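Local coordinates for protein short chain dehydrogenase (Rhodopseudomonas palustris, PDB 3H7A) that belongs to the short-chain dehydrogenase/reductase family and may be an oxidoreductase using a nicotinamide cofactor, though its catalytic activity and substrate are not established, at residues K136-G141 with G221-L226; N177-H182 with S232-E237. All blocks are in the same frame, centred on the assembly; numbering follows the deposited sequence. Where two conformers were deposited one is given.

Contact 1: K136-G141 with G221-L226; sequences KIFFTG and GAYWQL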
# COMPACT_ATOMS: atom_id res chain seq x y z
N LYS B 136 7.34 -3.90 -24.94
CA LYS B 136 6.79 -4.27 -23.63
C LYS B 136 7.91 -4.88 -22.78
O LYS B 136 8.67 -5.71 -23.26
CB LYS B 136 5.58 -5.21 -23.76
CG LYS B 136 4.37 -4.59 -24.52
CD LYS B 136 3.00 -5.15 -24.11
CE LYS B 136 1.84 -4.30 -24.67
NZ LYS B 136 0.50 -4.59 -24.02
N ILE B 137 8.02 -4.42 -21.54
CA ILE B 137 9.07 -4.89 -20.63
C ILE B 137 8.44 -5.34 -19.33
O ILE B 137 7.97 -4.52 -18.54
CB ILE B 137 10.09 -3.79 -20.27
CG1 ILE B 137 10.64 -3.12 -21.53
CG2 ILE B 137 11.20 -4.39 -19.41
CD1 ILE B 137 11.51 -1.91 -21.29
N PHE B 138 8.44 -6.65 -19.12
CA PHE B 138 7.73 -7.28 -18.03
C PHE B 138 8.72 -7.84 -17.04
O PHE B 138 9.72 -8.44 -17.43
CB PHE B 138 6.84 -8.41 -18.57
CG PHE B 138 5.74 -7.94 -19.50
CD1 PHE B 138 5.31 -6.62 -19.50
CD2 PHE B 138 5.10 -8.85 -20.33
CE1 PHE B 138 4.30 -6.19 -20.34
CE2 PHE B 138 4.07 -8.43 -21.16
CZ PHE B 138 3.67 -7.10 -21.17
N PHE B 139 8.43 -7.65 -15.75
CA PHE B 139 9.28 -8.12 -14.67
C PHE B 139 8.49 -9.07 -13.78
O PHE B 139 7.38 -8.74 -13.37
CB PHE B 139 9.74 -6.94 -13.82
CG PHE B 139 10.64 -5.98 -14.55
CD1 PHE B 139 12.01 -6.25 -14.67
CD2 PHE B 139 10.14 -4.80 -15.10
CE1 PHE B 139 12.87 -5.37 -15.32
CE2 PHE B 139 10.99 -3.90 -15.75
CZ PHE B 139 12.37 -4.20 -15.86
N THR B 140 9.06 -10.24 -13.47
CA THR B 140 8.41 -11.17 -12.55
C THR B 140 8.73 -10.84 -11.10
O THR B 140 9.88 -10.93 -10.69
CB THR B 140 8.82 -12.63 -12.81
OG1 THR B 140 8.54 -12.98 -14.17
CG2 THR B 140 8.04 -13.56 -11.91
N GLY B 141 7.69 -10.49 -10.34
CA GLY B 141 7.82 -10.18 -8.91
C GLY B 141 7.32 -11.31 -8.04
O GLY B 141 6.90 -12.35 -8.54
N GLY B 221 0.13 -17.36 -19.44
CA GLY B 221 -1.17 -16.82 -19.81
C GLY B 221 -1.35 -15.40 -19.34
O GLY B 221 -1.79 -14.54 -20.11
N ALA B 222 -0.99 -15.14 -18.07
CA ALA B 222 -1.04 -13.79 -17.49
C ALA B 222 -0.12 -12.79 -18.20
O ALA B 222 -0.49 -11.64 -18.45
CB ALA B 222 -0.73 -13.84 -15.99
N TYR B 223 1.09 -13.24 -18.55
CA TYR B 223 1.98 -12.40 -19.33
C TYR B 223 1.42 -12.12 -20.72
O TYR B 223 1.55 -11.00 -21.23
CB TYR B 223 3.36 -13.03 -19.43
CG TYR B 223 4.26 -12.65 -18.29
CD1 TYR B 223 4.39 -11.31 -17.92
CD2 TYR B 223 4.98 -13.61 -17.59
CE1 TYR B 223 5.21 -10.94 -16.87
CE2 TYR B 223 5.83 -13.25 -16.54
CZ TYR B 223 5.93 -11.89 -16.20
OH TYR B 223 6.74 -11.48 -15.18
N TRP B 224 0.79 -13.14 -21.31
CA TRP B 224 0.10 -12.95 -22.59
C TRP B 224 -1.07 -11.96 -22.46
O TRP B 224 -1.25 -11.10 -23.32
CB TRP B 224 -0.35 -14.28 -23.23
CG TRP B 224 -0.92 -14.05 -24.63
CD1 TRP B 224 -2.22 -14.20 -25.02
CD2 TRP B 224 -0.20 -13.59 -25.78
NE1 TRP B 224 -2.36 -13.86 -26.35
CE2 TRP B 224 -1.13 -13.49 -26.84
CE3 TRP B 224 1.14 -13.26 -26.03
CZ2 TRP B 224 -0.77 -13.06 -28.12
CZ3 TRP B 224 1.51 -12.85 -27.31
CH2 TRP B 224 0.55 -12.74 -28.34
N GLN B 225 -1.83 -12.07 -21.37
CA GLN B 225 -2.86 -11.10 -21.07
C GLN B 225 -2.31 -9.66 -21.01
O GLN B 225 -2.87 -8.75 -21.61
CB GLN B 225 -3.57 -11.46 -19.76
CG GLN B 225 -4.82 -10.62 -19.50
CD GLN B 225 -5.12 -10.43 -18.02
OE1 GLN B 225 -5.60 -9.37 -17.61
NE2 GLN B 225 -4.85 -11.47 -17.22
N LEU B 226 -1.19 -9.47 -20.30
CA LEU B 226 -0.56 -8.15 -20.24
C LEU B 226 -0.09 -7.70 -21.62
O LEU B 226 -0.26 -6.53 -21.99
CB LEU B 226 0.61 -8.14 -19.25
CG LEU B 226 0.28 -8.08 -17.75
CD1 LEU B 226 1.49 -8.37 -16.90
CD2 LEU B 226 -0.34 -6.72 -17.39

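Contact 2: N177-H182 with S232-E237; sequences NIHVAH and SAWTFE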
# COMPACT_ATOMS: atom_id res chain seq x y z
N ASN B 177 5.33 4.93 -25.18
CA ASN B 177 4.80 3.73 -25.87
C ASN B 177 5.45 2.40 -25.47
O ASN B 177 5.38 1.40 -26.19
CB ASN B 177 4.76 3.94 -27.40
CG ASN B 177 3.78 3.02 -28.11
OD1 ASN B 177 2.73 2.68 -27.57
ND2 ASN B 177 4.12 2.62 -29.32
N ILE B 178 6.06 2.39 -24.29
CA ILE B 178 6.54 1.14 -23.72
C ILE B 178 5.68 0.71 -22.53
O ILE B 178 5.62 1.39 -21.51
CB ILE B 178 8.02 1.23 -23.33
CG1 ILE B 178 8.79 1.94 -24.46
CG2 ILE B 178 8.55 -0.15 -22.95
CD1 ILE B 178 10.02 1.29 -24.91
N HIS B 179 5.03 -0.44 -22.66
CA HIS B 179 4.27 -1.01 -21.57
C HIS B 179 5.21 -1.74 -20.62
O HIS B 179 5.53 -2.91 -20.82
CB HIS B 179 3.22 -1.99 -22.12
CG HIS B 179 2.29 -2.56 -21.09
ND1 HIS B 179 1.26 -3.41 -21.43
CD2 HIS B 179 2.22 -2.39 -19.75
CE1 HIS B 179 0.61 -3.76 -20.33
NE2 HIS B 179 1.17 -3.16 -19.30
N VAL B 180 5.63 -1.04 -19.57
CA VAL B 180 6.40 -1.67 -18.50
C VAL B 180 5.39 -2.28 -17.54
O VAL B 180 4.41 -1.62 -17.18
CB VAL B 180 7.31 -0.65 -17.76
CG1 VAL B 180 8.21 -1.35 -16.76
CG2 VAL B 180 8.16 0.12 -18.75
N ALA B 181 5.60 -3.53 -17.14
CA ALA B 181 4.71 -4.16 -16.17
C ALA B 181 5.46 -5.02 -15.16
O ALA B 181 6.63 -5.40 -15.37
CB ALA B 181 3.59 -4.97 -16.87
N HIS B 182 4.77 -5.33 -14.07
CA HIS B 182 5.34 -6.08 -12.96
C HIS B 182 4.32 -7.14 -12.53
O HIS B 182 3.27 -6.80 -11.99
CB HIS B 182 5.64 -5.12 -11.81
CG HIS B 182 6.44 -5.71 -10.69
ND1 HIS B 182 6.07 -5.58 -9.37
CD2 HIS B 182 7.60 -6.41 -10.69
CE1 HIS B 182 6.96 -6.19 -8.61
NE2 HIS B 182 7.90 -6.70 -9.38
N SER B 232 -4.84 2.22 -24.22
CA SER B 232 -5.90 2.98 -23.57
C SER B 232 -6.21 2.37 -22.21
O SER B 232 -6.92 2.97 -21.40
CB SER B 232 -7.16 3.03 -24.44
OG SER B 232 -7.49 1.74 -24.93
N ALA B 233 -5.66 1.18 -21.94
CA ALA B 233 -5.94 0.47 -20.71
C ALA B 233 -4.82 -0.47 -20.27
O ALA B 233 -5.02 -1.67 -20.15
CB ALA B 233 -7.23 -0.32 -20.86
N TRP B 234 -3.63 0.07 -20.00
CA TRP B 234 -2.52 -0.77 -19.54
C TRP B 234 -2.53 -0.88 -18.04
O TRP B 234 -2.82 0.10 -17.34
CB TRP B 234 -1.18 -0.19 -19.94
CG TRP B 234 -0.80 -0.41 -21.38
CD1 TRP B 234 -1.32 -1.33 -22.26
CD2 TRP B 234 0.24 0.28 -22.08
NE1 TRP B 234 -0.69 -1.23 -23.47
CE2 TRP B 234 0.27 -0.25 -23.39
CE3 TRP B 234 1.14 1.30 -21.74
CZ2 TRP B 234 1.17 0.20 -24.35
CZ3 TRP B 234 2.03 1.76 -22.70
CH2 TRP B 234 2.04 1.21 -23.99
N THR B 235 -2.17 -2.06 -17.56
CA THR B 235 -1.96 -2.32 -16.14
C THR B 235 -0.45 -2.28 -15.88
O THR B 235 0.31 -2.88 -16.63
CB THR B 235 -2.52 -3.71 -15.78
OG1 THR B 235 -3.91 -3.76 -16.10
CG2 THR B 235 -2.35 -4.02 -14.33
N PHE B 236 -0.01 -1.57 -14.84
CA PHE B 236 1.39 -1.65 -14.45
C PHE B 236 1.66 -2.90 -13.63
O PHE B 236 2.55 -3.67 -13.97
CB PHE B 236 1.89 -0.41 -13.70
CG PHE B 236 3.20 -0.64 -12.98
CD1 PHE B 236 4.39 -0.76 -13.68
CD2 PHE B 236 3.23 -0.76 -11.58
CE1 PHE B 236 5.61 -1.00 -13.02
CE2 PHE B 236 4.43 -1.02 -10.91
CZ PHE B 236 5.63 -1.14 -11.63
N GLU B 237 0.91 -3.11 -12.56
CA GLU B 237 1.18 -4.21 -11.64
C GLU B 237 -0.04 -5.09 -11.48
O GLU B 237 -1.16 -4.59 -11.37
CB GLU B 237 1.56 -3.66 -10.27
CG GLU B 237 2.30 -4.63 -9.38
CD GLU B 237 2.96 -3.90 -8.23
OE1 GLU B 237 2.27 -3.12 -7.55
OE2 GLU B 237 4.17 -4.10 -8.01

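Contact 1: K136-G141 with G221-L226
Tyr223 and Leu226 bring helix 216-228 down on Phe138 and Thr140 of strand 135-142, a helix-on-sheet layer of the Rossmann-type fold. The two local axes approach to 10.4 Å at 148°, so the helix runs roughly antiparallel to the strand. Phe138 stands at the middle of the interface. Its CG is anti to the carbonyl carbon (chi1 -64°), beside the backbone nitrogen, and the ring slides past that of Tyr223 in the opposite direction. The two ring planes differ by only 9°, but the centroids are 5.7 Å apart, so the rings scarcely overlap. The closest apolar touches lie along one flank, where Phe138 CB meets Tyr223 CE1 at 3.5 Å and Phe138 CD2 meets Tyr223 CD1 at a like distance. At the far end of the phenyl ring, Phe138 CZ rests 3.8 Å from Leu226 CB. Tyr223 reaches past Phe138, and its hydroxyl OH forms a hydrogen bond of 2.6 Å with Thr140 OG1, which comes in at the edge of the phenol, in its plane. Thr140 OG1 is also hydrogen-bonded to Asn90 OD1, making a connected polar group at a buried site. At the other end, in the conformer given of the two deposited for Lys136, NZ makes a hydrogen bond of 2.9 Å to Leu226 O, in the carbonyl plane on a lone pair. Four acceptors lie in reach of this amine, the carbonyl oxygens of Leu226, Tyr227 and Gln229 and His179 ND1, more than three N-H can serve at once. The helix's C-terminal end would probably favour its positive charge. Behind the strand, Phe139 packs on helix 153-173, while Phe138 meets His179 edge-to-face on the neighbouring strand 178-185 and Ala222 touches strand 237-240.

Contact 2: N177-H182 with S232-E237
His179 and Trp234 form the dense end of this contact, where strand 178-185 meets the approach to strand 237-240. The imidazole stacks face-to-face on the five-membered ring of the indole, with centroids 3.8 Å apart and planes at 12°. His179 CG, anti to the backbone N (chi1 -175°), lies 3.6 Å from Trp234 CD2, while His179 CB sits above the centre of the six-membered ring. The rotation of the imidazole is held partly by NE2, which donates to Thr235 O (2.8 Å, 163° at the hydrogen); ND1 accepts from Lys136. An alanine in place of Trp234 would probably leave one face of His179 without its stacking partner and Gln229 O without the indole N-H. The partly exposed side is looser: Asn177 OD1 comes no nearer than 3.9 Å to Trp234 CH2, while Asn177 ND2 bonds to Gly133 O. Phe236 CD1 lies 3.6 Å from Val180 O, a buried carbonyl without a polar partner in the model. Parallel pairing begins where His182 N donates to Phe236 O at 2.8 Å. Beside it, His182 ND1 donates to the anti lone pair of Glu237 OE2 (2.8 Å); a salt bridge from Arg163 to this oxygen probably keeps the carboxylate ionised.

How the contacts relate
Contacts 1 and 2, with centres about 9 Å apart, are joined through neighbouring parallel strands. Ala181 probably makes two backbone hydrogen bonds to strand 135-142, Ala181 O to Phe139 N and Ala181 N to Ile137 O, both 2.9 Å. A second junction is at the helix end, where Leu226 O packs 3.3 Å from His179 CE1 and Lys136 NZ comes within hydrogen-bonding reach of His179 ND1. Helix 216-228 of contact 1 links the two strands paired in contact 2, making a beta-alpha-beta crossover. Thr140 O bonds to Lys159, at the lysine position of the classical Tyr-x-x-x-Lys motif; a phenylalanine stands in place of the tyrosine, so the usual catalytic chemistry cannot be assumed. The Trp234 stack is at the other end of the strands.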